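Local coordinates for protein oxidoreductase, Gfo/Idh/MocA family (Pseudomonas syringae pv. tomato, PDB 3DTY) that binds magnesium and is probably a nucleotide-dependent oxidoreductase, pairing a Rossmann-fold NAD-binding domain with a C-terminal alpha/beta domain, at residues I13-V18 with N336-F341; L150-R155 with A358-G363. All blocks are in the same frame, centred on the assembly; numbering follows the deposited sequence.

Contact 1 of 2, residues I13-V18 with N336-F341; sequences IRWAMV and NLYYRF
In the Rossmann fold, strand 13-17 lies between strands 40-46 and 88-92 of the five-stranded parallel sheet, and here its Trp15 meets Tyr338 of helix 330-349, which comes from the C-terminal part of the chain. The meeting is slender and buried. Trp15 presents the benzo side of its indole: CZ2 lies 3.8 Å from Tyr338 OH and 4.1 Å from Tyr338 CE2. The two side chains cross at about a right angle. Their rings are steeply inclined, with planes at 80° and the centroid of the six-membered indole ring 5.9 Å from that of the tyrosine ring. The CB of Trp15 points toward the helix, and CG, anti to the backbone N (chi1 -173°), carries the benzo ring to Tyr338.

Aromatic residues with one polar atom suit this place, because they span the gap between sheet and helix with carbon and still offer one polar atom each, the indole NE1 and the phenol hydroxyl. Ser90 OG of the neighbouring strand 88-92 hydrogen-bonds to both Trp15 NE1 and Tyr338 OH, and His30 ND1 is a second partner of the hydroxyl. These bonds would fix the rotation of the indole and the reach of the phenol in a buried setting. Within the helix, Phe341 CD2 lies over one face of the Tyr338 ring, 4.1 Å above its plane and offset toward the rim.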
loop_
_atom_site.group_PDB
_atom_site.type_symbol
_atom_site.label_atom_id
_atom_site.label_comp_id
_atom_site.label_asym_id
_atom_site.label_seq_id
_atom_site.Cartn_x
_atom_site.Cartn_y
_atom_site.Cartn_z
ATOM N N ILE A 13 5.821 -30.795 28.218
ATOM C CA ILE A 13 4.548 -31.372 28.621
ATOM C C ILE A 13 4.196 -32.599 27.770
ATOM O O ILE A 13 4.162 -32.525 26.539
ATOM C CB ILE A 13 3.433 -30.314 28.517
ATOM C CG1 ILE A 13 3.804 -29.107 29.388
ATOM C CG2 ILE A 13 2.097 -30.908 28.956
ATOM C CD1 ILE A 13 2.795 -27.963 29.336
ATOM N N ARG A 14 3.965 -33.732 28.432
ATOM C CA ARG A 14 3.610 -34.968 27.737
ATOM C C ARG A 14 2.314 -34.681 26.997
ATOM O O ARG A 14 1.256 -34.478 27.601
ATOM C CB ARG A 14 3.468 -36.119 28.739
ATOM C CG ARG A 14 4.805 -36.491 29.399
ATOM C CD ARG A 14 4.692 -37.727 30.289
ATOM N NE ARG A 14 3.752 -37.541 31.390
ATOM C CZ ARG A 14 4.009 -36.847 32.496
ATOM N NH1 ARG A 14 5.187 -36.266 32.665
ATOM N NH2 ARG A 14 3.080 -36.732 33.433
ATOM N N TRP A 15 2.421 -34.686 25.673
ATOM C CA TRP A 15 1.326 -34.312 24.794
ATOM C C TRP A 15 0.836 -35.364 23.806
ATOM O O TRP A 15 1.565 -36.286 23.435
ATOM C CB TRP A 15 1.792 -33.056 24.053
ATOM C CG TRP A 15 0.804 -32.379 23.204
ATOM C CD1 TRP A 15 -0.391 -31.843 23.591
ATOM C CD2 TRP A 15 0.956 -32.074 21.821
ATOM N NE1 TRP A 15 -0.991 -31.214 22.527
ATOM C CE2 TRP A 15 -0.186 -31.341 21.426
ATOM C CE3 TRP A 15 1.950 -32.348 20.870
ATOM C CZ2 TRP A 15 -0.363 -30.876 20.124
ATOM C CZ3 TRP A 15 1.774 -31.880 19.569
ATOM C CH2 TRP A 15 0.624 -31.153 19.211
ATOM N N ALA A 16 -0.415 -35.203 23.384
ATOM C CA ALA A 16 -1.047 -36.096 22.426
ATOM C C ALA A 16 -2.012 -35.317 21.536
ATOM O O ALA A 16 -2.381 -34.184 21.832
ATOM C CB ALA A 16 -1.807 -37.197 23.152
HETATM N N MSE A 17 -2.399 -35.941 20.431
HETATM C CA MSE A 17 -3.343 -35.349 19.503
HETATM C C MSE A 17 -4.415 -36.370 19.138
HETATM O O MSE A 17 -4.170 -37.578 19.104
HETATM C CB MSE A 17 -2.645 -34.884 18.214
HETATM C CG MSE A 17 -2.025 -33.504 18.292
HETATM SE SE MSE A 17 -1.707 -32.701 16.531
HETATM C CE MSE A 17 -3.394 -31.787 16.320
ATOM N N VAL A 18 -5.613 -35.865 18.886
ATOM C CA VAL A 18 -6.732 -36.684 18.471
ATOM C C VAL A 18 -6.991 -36.142 17.078
ATOM O O VAL A 18 -7.320 -34.962 16.920
ATOM C CB VAL A 18 -7.952 -36.457 19.375
ATOM C CG1 VAL A 18 -9.141 -37.273 18.865
ATOM C CG2 VAL A 18 -7.604 -36.851 20.798
ATOM N N ASN A 336 3.375 -18.940 19.803
ATOM C CA ASN A 336 3.199 -18.023 20.929
ATOM C C ASN A 336 1.943 -18.411 21.708
ATOM O O ASN A 336 1.895 -18.320 22.941
ATOM C CB ASN A 336 3.068 -16.572 20.440
ATOM C CG ASN A 336 4.349 -16.047 19.794
ATOM O OD1 ASN A 336 5.445 -16.545 20.061
ATOM N ND2 ASN A 336 4.212 -15.020 18.953
ATOM N N LEU A 337 0.924 -18.843 20.979
ATOM C CA LEU A 337 -0.325 -19.251 21.599
ATOM C C LEU A 337 -0.106 -20.523 22.410
ATOM O O LEU A 337 -0.429 -20.578 23.596
ATOM C CB LEU A 337 -1.390 -19.501 20.535
ATOM C CG LEU A 337 -2.765 -19.912 21.070
ATOM C CD1 LEU A 337 -3.390 -18.750 21.807
ATOM C CD2 LEU A 337 -3.661 -20.340 19.922
ATOM N N TYR A 338 0.444 -21.549 21.769
ATOM C CA TYR A 338 0.686 -22.807 22.464
ATOM C C TYR A 338 1.573 -22.623 23.694
ATOM O O TYR A 338 1.454 -23.366 24.666
ATOM C CB TYR A 338 1.320 -23.837 21.527
ATOM C CG TYR A 338 0.334 -24.870 21.017
ATOM C CD1 TYR A 338 -0.408 -24.653 19.855
ATOM C CD2 TYR A 338 0.131 -26.058 21.712
ATOM C CE1 TYR A 338 -1.337 -25.614 19.397
ATOM C CE2 TYR A 338 -0.784 -27.010 21.271
ATOM C CZ TYR A 338 -1.512 -26.788 20.119
ATOM O OH TYR A 338 -2.409 -27.750 19.707
ATOM N N TYR A 339 2.462 -21.639 23.645
ATOM C CA TYR A 339 3.344 -21.375 24.768
ATOM C C TYR A 339 2.521 -20.868 25.947
ATOM O O TYR A 339 2.805 -21.202 27.094
ATOM C CB TYR A 339 4.408 -20.341 24.394
ATOM C CG TYR A 339 5.397 -20.065 25.505
ATOM C CD1 TYR A 339 6.253 -21.065 25.962
ATOM C CD2 TYR A 339 5.470 -18.807 26.109
ATOM C CE1 TYR A 339 7.157 -20.819 26.990
ATOM C CE2 TYR A 339 6.370 -18.551 27.137
ATOM C CZ TYR A 339 7.208 -19.562 27.573
ATOM O OH TYR A 339 8.087 -19.323 28.603
ATOM N N ARG A 340 1.504 -20.060 25.662
ATOM C CA ARG A 340 0.649 -19.534 26.719
ATOM C C ARG A 340 -0.217 -20.650 27.275
ATOM O O ARG A 340 -0.491 -20.690 28.473
ATOM C CB ARG A 340 -0.218 -18.390 26.196
ATOM C CG ARG A 340 0.582 -17.133 25.959
ATOM C CD ARG A 340 -0.248 -16.044 25.342
ATOM N NE ARG A 340 0.589 -14.917 24.944
ATOM C CZ ARG A 340 0.159 -13.900 24.207
ATOM N NH1 ARG A 340 -1.101 -13.871 23.791
ATOM N NH2 ARG A 340 0.990 -12.917 23.881
ATOM N N PHE A 341 -0.646 -21.552 26.401
ATOM C CA PHE A 341 -1.441 -22.685 26.832
ATOM C C PHE A 341 -0.600 -23.445 27.870
ATOM O O PHE A 341 -1.097 -23.831 28.925
ATOM C CB PHE A 341 -1.764 -23.606 25.645
ATOM C CG PHE A 341 -2.786 -23.047 24.682
ATOM C CD1 PHE A 341 -3.797 -22.195 25.125
ATOM C CD2 PHE A 341 -2.774 -23.429 23.341
ATOM C CE1 PHE A 341 -4.784 -21.737 24.248
ATOM C CE2 PHE A 341 -3.755 -22.980 22.455
ATOM C CZ PHE A 341 -4.762 -22.132 22.907
#

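Contact 2 of 2, residues L150-R155 with A358-G363; sequences LIEQAR and AVRYPG
An acid and two arginines link helix 149-159 to a loop of the C-terminal alpha/beta domain, the one that joins helix 353-357 to helix 364-382. At the buried residue of the cluster, Glu152 OE1 forms a salt bridge with Arg360 NE, 3.0 Å away. The carboxylate and guanidinium planes are 47° apart, making this a skewed pairing through NE, with OE1 the nearer oxygen. Glu152 suits its place by supplying a buried negative charge for the arginines; the bend at chi2 (-57°) carries its carboxylate to the loop, where OE2 also has a long, weak ion pair with Arg340 NH1.

The two arginines are only partly buried, and their fit is less favourable. Arg155, extended from CG to NE, runs in beside Arg360. Arg360 CD lies over one face of the Arg155 guanidinium, closer than normal contact, and Arg360 NH1 sits 2.8 Å from Arg155 NH2, two donors with like charge; both approaches are doubtful as modelled. Glu152 probably offsets part of this charge, and Arg155 NH1 has its own acceptor in Val217 O. The bend of Arg360 at chi3 (-40°) turns its guanidinium aside from the line of its chain, with NE 3.5 Å from Glu152 OE2.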
loop_
_atom_site.group_PDB
_atom_site.type_symbol
_atom_site.label_atom_id
_atom_site.label_comp_id
_atom_site.label_asym_id
_atom_site.label_seq_id
_atom_site.Cartn_x
_atom_site.Cartn_y
_atom_site.Cartn_z
ATOM N N LEU A 150 1.608 -7.604 17.738
ATOM C CA LEU A 150 0.938 -6.320 17.617
ATOM C C LEU A 150 -0.475 -6.306 18.211
ATOM O O LEU A 150 -0.996 -5.243 18.564
ATOM C CB LEU A 150 0.957 -5.863 16.161
ATOM C CG LEU A 150 2.392 -5.486 15.728
ATOM C CD1 LEU A 150 2.423 -5.106 14.267
ATOM C CD2 LEU A 150 2.909 -4.320 16.592
ATOM N N ILE A 151 -1.089 -7.480 18.349
ATOM C CA ILE A 151 -2.409 -7.535 18.958
ATOM C C ILE A 151 -2.251 -7.076 20.414
ATOM O O ILE A 151 -3.109 -6.369 20.946
ATOM C CB ILE A 151 -3.006 -8.972 18.945
ATOM C CG1 ILE A 151 -3.130 -9.486 17.505
ATOM C CG2 ILE A 151 -4.378 -8.969 19.626
ATOM C CD1 ILE A 151 -3.987 -8.604 16.597
ATOM N N GLU A 152 -1.155 -7.484 21.057
ATOM C CA GLU A 152 -0.890 -7.086 22.443
ATOM C C GLU A 152 -0.585 -5.595 22.501
ATOM O O GLU A 152 -0.955 -4.911 23.459
ATOM C CB GLU A 152 0.308 -7.840 23.032
ATOM C CG GLU A 152 0.062 -9.287 23.419
ATOM C CD GLU A 152 -1.067 -9.460 24.422
ATOM O OE1 GLU A 152 -1.288 -8.546 25.252
ATOM O OE2 GLU A 152 -1.724 -10.523 24.381
ATOM N N GLN A 153 0.110 -5.095 21.482
ATOM C CA GLN A 153 0.451 -3.679 21.433
ATOM C C GLN A 153 -0.829 -2.854 21.443
ATOM O O GLN A 153 -0.949 -1.886 22.183
ATOM C CB GLN A 153 1.267 -3.367 20.179
ATOM C CG GLN A 153 1.645 -1.888 20.032
ATOM C CD GLN A 153 2.453 -1.359 21.206
ATOM O OE1 GLN A 153 3.092 -2.120 21.939
ATOM N NE2 GLN A 153 2.448 -0.044 21.374
ATOM N N ALA A 154 -1.784 -3.255 20.609
ATOM C CA ALA A 154 -3.070 -2.575 20.517
ATOM C C ALA A 154 -3.785 -2.599 21.874
ATOM O O ALA A 154 -4.345 -1.593 22.311
ATOM C CB ALA A 154 -3.933 -3.255 19.459
ATOM N N ARG A 155 -3.765 -3.753 22.533
ATOM C CA ARG A 155 -4.404 -3.888 23.839
ATOM C C ARG A 155 -3.818 -2.866 24.809
ATOM O O ARG A 155 -4.557 -2.157 25.499
ATOM C CB ARG A 155 -4.194 -5.298 24.403
ATOM C CG ARG A 155 -4.774 -5.523 25.810
ATOM C CD ARG A 155 -4.478 -6.946 26.269
ATOM N NE ARG A 155 -4.771 -7.167 27.684
ATOM C CZ ARG A 155 -5.779 -7.906 28.147
ATOM N NH1 ARG A 155 -6.617 -8.513 27.310
ATOM N NH2 ARG A 155 -5.938 -8.045 29.457
ATOM N N ALA A 358 -2.618 -13.940 35.039
ATOM C CA ALA A 358 -1.630 -13.128 34.342
ATOM C C ALA A 358 -1.332 -13.682 32.948
ATOM O O ALA A 358 -0.628 -13.048 32.165
ATOM C CB ALA A 358 -0.352 -13.058 35.154
ATOM N N VAL A 359 -1.863 -14.865 32.643
ATOM C CA VAL A 359 -1.647 -15.481 31.336
ATOM C C VAL A 359 -2.816 -15.156 30.410
ATOM O O VAL A 359 -3.921 -15.675 30.585
ATOM C CB VAL A 359 -1.517 -17.015 31.447
ATOM C CG1 VAL A 359 -1.275 -17.620 30.073
ATOM C CG2 VAL A 359 -0.391 -17.372 32.399
ATOM N N ARG A 360 -2.566 -14.290 29.431
ATOM C CA ARG A 360 -3.591 -13.877 28.475
ATOM C C ARG A 360 -3.663 -14.901 27.351
ATOM O O ARG A 360 -2.801 -14.930 26.472
ATOM C CB ARG A 360 -3.228 -12.514 27.886
ATOM C CG ARG A 360 -4.365 -11.509 27.799
ATOM C CD ARG A 360 -3.856 -10.203 27.191
ATOM N NE ARG A 360 -2.525 -9.868 27.698
ATOM C CZ ARG A 360 -2.282 -9.269 28.859
ATOM N NH1 ARG A 360 -3.285 -8.915 29.656
ATOM N NH2 ARG A 360 -1.029 -9.052 29.236
ATOM N N TYR A 361 -4.690 -15.740 27.374
ATOM C CA TYR A 361 -4.836 -16.763 26.350
ATOM C C TYR A 361 -6.305 -17.093 26.140
ATOM O O TYR A 361 -7.135 -16.873 27.024
ATOM C CB TYR A 361 -4.097 -18.037 26.769
ATOM C CG TYR A 361 -4.818 -18.855 27.820
ATOM C CD1 TYR A 361 -5.432 -20.067 27.490
ATOM C CD2 TYR A 361 -4.901 -18.415 29.144
ATOM C CE1 TYR A 361 -6.111 -20.819 28.452
ATOM C CE2 TYR A 361 -5.580 -19.158 30.112
ATOM C CZ TYR A 361 -6.182 -20.358 29.756
ATOM O OH TYR A 361 -6.867 -21.084 30.702
ATOM N N PRO A 362 -6.646 -17.615 24.955
ATOM C CA PRO A 362 -8.038 -17.970 24.683
ATOM C C PRO A 362 -8.335 -19.276 25.418
ATOM O O PRO A 362 -7.985 -20.355 24.937
ATOM C CB PRO A 362 -8.062 -18.135 23.169
ATOM C CG PRO A 362 -6.689 -18.662 22.868
ATOM C CD PRO A 362 -5.800 -17.816 23.764
ATOM N N GLY A 363 -8.961 -19.163 26.591
ATOM C CA GLY A 363 -9.294 -20.332 27.387
ATOM C C GLY A 363 -10.773 -20.690 27.349
ATOM O O GLY A 363 -11.499 -20.254 26.454
#

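How the contacts relate
From the N terminus the chain lays down strand 13-17 first, then completes the Rossmann sheet and reaches helix 149-159. The long return to helix 330-349 closes contact 1, and a further short run to the loop 358-363 closes contact 2. The segments therefore alternate, and the two loops cross. Contact 1 ties helix 330-349 of the C-terminal alpha/beta domain to the Rossmann sheet, whereas contact 2 ties helix 149-159 to the loop before helix 364-382. Their centres are about 17 Å apart, but helix 330-349 bridges them: Leu337 lies against Pro362, and Arg340 O meets Val359 CG1 at 3.6 Å.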